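Local coordinates for histidinol-phosphate aminotransferase (PDB 3FTB), which catalyses the pyridoxal-phosphate-dependent transfer of an amino group between histidinol phosphate and a 2-oxo acid, a step of histidine biosynthesis, at the interface of chains A and B. Coordinates in Å, arbitrary orientation; residue numbers count along the deposited sequence, not the author numbering. Chains: chain A/B, Histidinol-phosphate aminotransferase.

Contact 1: the interface of chains A and B. Residues chain A 85, 221-223, 248; chain B 245-249.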
loop_
_atom_site.group_PDB
_atom_site.type_symbol
_atom_site.label_atom_id
_atom_site.label_comp_id
_atom_site.label_asym_id
_atom_site.label_seq_id
_atom_site.Cartn_x
_atom_site.Cartn_y
_atom_site.Cartn_z
ATOM N N ASN A 85 -1.880 3.385 2.857
ATOM C CA ASN A 85 -1.292 3.626 1.556
ATOM C C ASN A 85 -2.206 4.624 0.837
ATOM O O ASN A 85 -2.990 4.248 -0.036
ATOM C CB ASN A 85 -1.201 2.299 0.796
ATOM C CG ASN A 85 -0.223 2.342 -0.365
ATOM O OD1 ASN A 85 0.876 2.896 -0.262
ATOM N ND2 ASN A 85 -0.614 1.730 -1.475
ATOM N N GLY A 221 2.357 10.790 -4.988
ATOM C CA GLY A 221 3.059 9.582 -5.398
ATOM C C GLY A 221 3.661 8.785 -4.250
ATOM O O GLY A 221 4.194 7.681 -4.441
ATOM N N ILE A 222 3.574 9.345 -3.050
ATOM C CA ILE A 222 4.165 8.717 -1.875
ATOM C C ILE A 222 3.147 7.780 -1.215
ATOM O O ILE A 222 3.512 6.799 -0.556
ATOM C CB ILE A 222 4.688 9.789 -0.884
ATOM C CG1 ILE A 222 6.095 9.440 -0.401
ATOM C CG2 ILE A 222 3.698 10.030 0.265
ATOM C CD1 ILE A 222 6.816 10.611 0.204
ATOM N N ARG A 223 1.867 8.090 -1.423
ATOM C CA ARG A 223 0.760 7.248 -0.973
ATOM C C ARG A 223 0.680 7.212 0.549
ATOM O O ARG A 223 1.086 6.233 1.176
ATOM C CB ARG A 223 0.896 5.827 -1.538
ATOM C CG ARG A 223 1.165 5.772 -3.043
ATOM C CD ARG A 223 -0.103 5.644 -3.882
ATOM N NE ARG A 223 -1.039 6.758 -3.731
ATOM C CZ ARG A 223 -2.223 6.661 -3.131
ATOM N NH1 ARG A 223 -2.620 5.505 -2.618
ATOM N NH2 ARG A 223 -3.017 7.712 -3.041
ATOM N N ASN A 248 5.354 2.288 2.778
ATOM C CA ASN A 248 6.736 2.309 2.286
ATOM C C ASN A 248 7.623 3.296 3.056
ATOM O O ASN A 248 7.122 4.202 3.723
ATOM C CB ASN A 248 6.768 2.637 0.793
ATOM C CG ASN A 248 6.583 4.123 0.518
ATOM O OD1 ASN A 248 5.488 4.568 0.179
ATOM N ND2 ASN A 248 7.656 4.892 0.655
ATOM N N TRP B 245 -4.281 3.151 -7.467
ATOM C CA TRP B 245 -3.031 3.771 -7.054
ATOM C C TRP B 245 -2.428 3.139 -5.787
ATOM O O TRP B 245 -2.022 3.857 -4.877
ATOM C CB TRP B 245 -3.241 5.266 -6.810
ATOM C CG TRP B 245 -3.649 6.046 -8.024
ATOM C CD1 TRP B 245 -2.849 6.415 -9.070
ATOM C CD2 TRP B 245 -4.949 6.591 -8.302
ATOM N NE1 TRP B 245 -3.573 7.138 -9.984
ATOM C CE2 TRP B 245 -4.864 7.261 -9.539
ATOM C CE3 TRP B 245 -6.176 6.567 -7.630
ATOM C CZ2 TRP B 245 -5.964 7.899 -10.123
ATOM C CZ3 TRP B 245 -7.270 7.205 -8.212
ATOM C CH2 TRP B 245 -7.153 7.860 -9.444
ATOM N N ASN B 246 -2.358 1.813 -5.710
ATOM C CA ASN B 246 -1.723 1.189 -4.541
ATOM C C ASN B 246 -0.189 1.134 -4.594
ATOM O O ASN B 246 0.471 0.948 -3.564
ATOM C CB ASN B 246 -2.298 -0.200 -4.242
ATOM C CG ASN B 246 -2.076 -1.177 -5.369
ATOM O OD1 ASN B 246 -2.098 -0.805 -6.540
ATOM N ND2 ASN B 246 -1.869 -2.442 -5.021
ATOM N N ILE B 247 0.377 1.297 -5.788
ATOM C CA ILE B 247 1.824 1.294 -5.943
ATOM C C ILE B 247 2.401 2.701 -5.906
ATOM O O ILE B 247 1.999 3.559 -6.685
ATOM C CB ILE B 247 2.245 0.578 -7.234
ATOM C CG1 ILE B 247 1.569 -0.784 -7.282
ATOM C CG2 ILE B 247 3.772 0.388 -7.283
ATOM C CD1 ILE B 247 2.086 -1.696 -6.235
ATOM N N ASN B 248 3.335 2.944 -4.991
ATOM C CA ASN B 248 3.913 4.280 -4.869
ATOM C C ASN B 248 5.005 4.532 -5.906
ATOM O O ASN B 248 5.640 3.595 -6.383
ATOM C CB ASN B 248 4.401 4.562 -3.435
ATOM C CG ASN B 248 5.517 3.633 -2.993
ATOM O OD1 ASN B 248 5.267 2.609 -2.353
ATOM N ND2 ASN B 248 6.754 3.982 -3.332
ATOM N N CYS B 249 5.219 5.803 -6.242
ATOM C CA CYS B 249 6.090 6.182 -7.361
ATOM C C CYS B 249 7.537 5.655 -7.278
ATOM O O CYS B 249 8.157 5.358 -8.304
ATOM C CB CYS B 249 6.055 7.706 -7.601
ATOM S SG CYS B 249 6.473 8.778 -6.184
HETATM O O HOH W 1 3.577 2.118 0.423
#

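Contact 2: the interface of chains A and B. Residues chain A 40, 44, 218-222; chain B 52, 55-56.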
loop_
_atom_site.group_PDB
_atom_site.type_symbol
_atom_site.label_atom_id
_atom_site.label_comp_id
_atom_site.label_asym_id
_atom_site.label_seq_id
_atom_site.Cartn_x
_atom_site.Cartn_y
_atom_site.Cartn_z
ATOM N N ILE A 40 6.806 20.124 -3.652
ATOM C CA ILE A 40 7.245 19.217 -2.595
ATOM C C ILE A 40 7.987 19.966 -1.493
ATOM O O ILE A 40 8.853 20.789 -1.784
ATOM C CB ILE A 40 8.175 18.133 -3.195
ATOM C CG1 ILE A 40 7.453 17.384 -4.327
ATOM C CG2 ILE A 40 8.686 17.183 -2.116
ATOM C CD1 ILE A 40 8.384 16.642 -5.285
ATOM N N PHE A 44 11.709 17.322 2.433
ATOM C CA PHE A 44 11.730 15.956 1.946
ATOM C C PHE A 44 13.031 15.681 1.205
ATOM O O PHE A 44 13.618 14.609 1.333
ATOM C CB PHE A 44 10.550 15.677 1.025
ATOM C CG PHE A 44 10.547 14.284 0.488
ATOM C CD1 PHE A 44 11.288 13.960 -0.644
ATOM C CD2 PHE A 44 9.841 13.283 1.134
ATOM C CE1 PHE A 44 11.309 12.671 -1.135
ATOM C CE2 PHE A 44 9.850 11.994 0.644
ATOM C CZ PHE A 44 10.588 11.686 -0.491
ATOM N N ALA A 218 1.530 18.166 -1.248
ATOM C CA ALA A 218 1.932 18.052 -2.654
ATOM C C ALA A 218 2.561 16.714 -3.044
ATOM O O ALA A 218 3.196 16.612 -4.111
ATOM C CB ALA A 218 2.863 19.210 -3.049
ATOM N N MET A 219 2.373 15.693 -2.206
ATOM C CA MET A 219 3.043 14.407 -2.412
ATOM C C MET A 219 2.077 13.224 -2.635
ATOM O O MET A 219 1.994 12.335 -1.788
ATOM C CB MET A 219 4.011 14.109 -1.242
ATOM C CG MET A 219 5.252 15.038 -1.164
ATOM S SD MET A 219 6.484 14.716 0.159
ATOM C CE MET A 219 5.460 14.955 1.608
ATOM N N PRO A 220 1.344 13.208 -3.773
ATOM C CA PRO A 220 0.466 12.052 -4.032
ATOM C C PRO A 220 1.182 10.728 -4.365
ATOM O O PRO A 220 0.653 9.661 -4.043
ATOM C CB PRO A 220 -0.388 12.517 -5.225
ATOM C CG PRO A 220 0.386 13.650 -5.832
ATOM C CD PRO A 220 1.005 14.338 -4.659
ATOM N N GLY A 221 2.357 10.790 -4.988
ATOM C CA GLY A 221 3.059 9.582 -5.398
ATOM C C GLY A 221 3.661 8.785 -4.250
ATOM O O GLY A 221 4.194 7.681 -4.441
ATOM N N ILE A 222 3.574 9.345 -3.050
ATOM C CA ILE A 222 4.165 8.717 -1.875
ATOM C C ILE A 222 3.147 7.780 -1.215
ATOM O O ILE A 222 3.512 6.799 -0.556
ATOM C CB ILE A 222 4.688 9.789 -0.884
ATOM C CG1 ILE A 222 6.095 9.440 -0.401
ATOM C CG2 ILE A 222 3.698 10.030 0.265
ATOM C CD1 ILE A 222 6.816 10.611 0.204
ATOM N N ILE B 52 11.424 11.233 -7.549
ATOM C CA ILE B 52 11.108 12.518 -6.936
ATOM C C ILE B 52 10.243 13.411 -7.847
ATOM O O ILE B 52 9.463 14.249 -7.375
ATOM C CB ILE B 52 12.408 13.256 -6.555
ATOM C CG1 ILE B 52 13.276 12.367 -5.663
ATOM C CG2 ILE B 52 12.099 14.574 -5.859
ATOM C CD1 ILE B 52 14.587 13.008 -5.267
ATOM N N LEU B 55 6.521 12.505 -7.649
ATOM C CA LEU B 55 5.930 12.743 -6.339
ATOM C C LEU B 55 4.703 13.643 -6.420
ATOM O O LEU B 55 3.746 13.464 -5.668
ATOM C CB LEU B 55 6.955 13.358 -5.383
ATOM C CG LEU B 55 7.703 12.427 -4.423
ATOM C CD1 LEU B 55 8.669 13.225 -3.552
ATOM C CD2 LEU B 55 6.726 11.639 -3.563
ATOM N N GLY B 56 4.738 14.614 -7.326
ATOM C CA GLY B 56 3.665 15.592 -7.435
ATOM C C GLY B 56 2.508 15.194 -8.346
ATOM O O GLY B 56 1.683 16.039 -8.730
#

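Contact 1: the interface of chains A and B
B:Asn248 and A:Asn248, the same residue in the two chains, meet tip to tip close to the axis of the dimer and illustrate how a two-fold interface brings like groups together. Their amides are stacked with planes 29° apart, and the modelled OD1 atoms of the two residues lie 3.2 Å from each other. Two carbonyl oxygens at that spacing would repel, so one amide may be turned over in the model; a water beside them contacts A:Asn248 OD1 at 3.1 Å and B:Asn248 OD1 at 3.3 Å and may ease the repulsion. The same water also joins A:Asn85 OD1 and the backbone N of A:Asn248. B:Asn248 CG stands between the backbone N and the carbonyl carbon (chi1 63°), which aims its amide at its twin while leaving CB to pack on A:Arg223 CG at 3.5 Å.

The A:Arg223 chain, bent at chi2 and chi3, runs past B:Asn248 in the opposite direction and turns one guanidinium face to B:Trp245, whose CB lies 4.0 Å above the centre of that plane. Beside the arginine, A:Asn85 ND2 gives a short 2.5 Å hydrogen bond to the carbonyl O of B:Asn246, its acceptor nearly in the amide plane. At the start of helix 249-257, the backbone N of B:Cys249 donates to A:Gly221 O at 2.8 Å. The site thus caps a helix from across the interface and braces A:Arg223, which the family suggests is the cofactor-phosphate arginine, which would link the subunit contact to the active site.

Contact 2: the interface of chains A and B
A:Gly221 N donates an almost straight hydrogen bond (175° at H) to the carbonyl O of B:Leu55 over 3.1 Å, reaching that oxygen from a direction tilted 35° out of the carbonyl plane and so joining 3-10 helix 220-222 of one chain to 3-10 helix 54-56 of the other. The neighbouring A:Pro220 N has no hydrogen to give, and the A:Pro220 ring simply lies against the same carbonyl and the backbone of B:Gly56.

The side chain of B:Leu55 shows how one residue can be enclosed by a partner subunit: 108 Å² of its surface is hidden, and its parts meet different apolar neighbours, with A:Ile40 CD1 touching both CB and CD1. The A:Ile40 side chain crosses the leucine at about a right angle, and its CD1 methyl lies 3.6 Å from B:Leu55 CB. One branch, CD1, points at A:Phe44, the two side chains reaching toward each other tip to tip. There the phenyl group, with CG anti to the backbone N (chi1 179°), extends far enough for the methyl to rest over one face at the rim, 3.6 Å from CE1, rather than over the ring centre. The other branch, CD2, lies across the A:Ile222 side chain at a slant, with A:Ile222 CB at 3.8 Å and CG1 and CD1 scarcely farther away. The forked end of the leucine is therefore held between an aromatic face and a branched aliphatic chain, which should limit its rotation.

At the margin of this patch the CD1 methyl of A:Ile40 also reaches the carbonyl O of B:Ile52 at 3.4 Å, a van der Waals contact with the last turn of helix 48-53. On the opposite flank, A:Ala218 O and the alpha carbon of A:Met219 lie against B:Gly56 and B:Leu55. The site works as an apolar socket with a directional backbone bond, which probably helps to set the register of the two chains.

Contact 1 and contact 2 lie side by side in one interface, the centres of their C-alpha atoms about 10 Å apart, and share A:Gly221 and A:Ile222 of 3-10 helix 220-222. The glycine is used in both directions, its N serving contact 2 and its O contact 1, so this short helix receives two separate segments of chain B. Contact 1 is largely polar and hydrated, contact 2 largely apolar. Because the interface is two-fold symmetric, each has a twin with the chains exchanged. Dimer formation, usual in this aminotransferase family, would thereby steady a segment that probably borders the cofactor site.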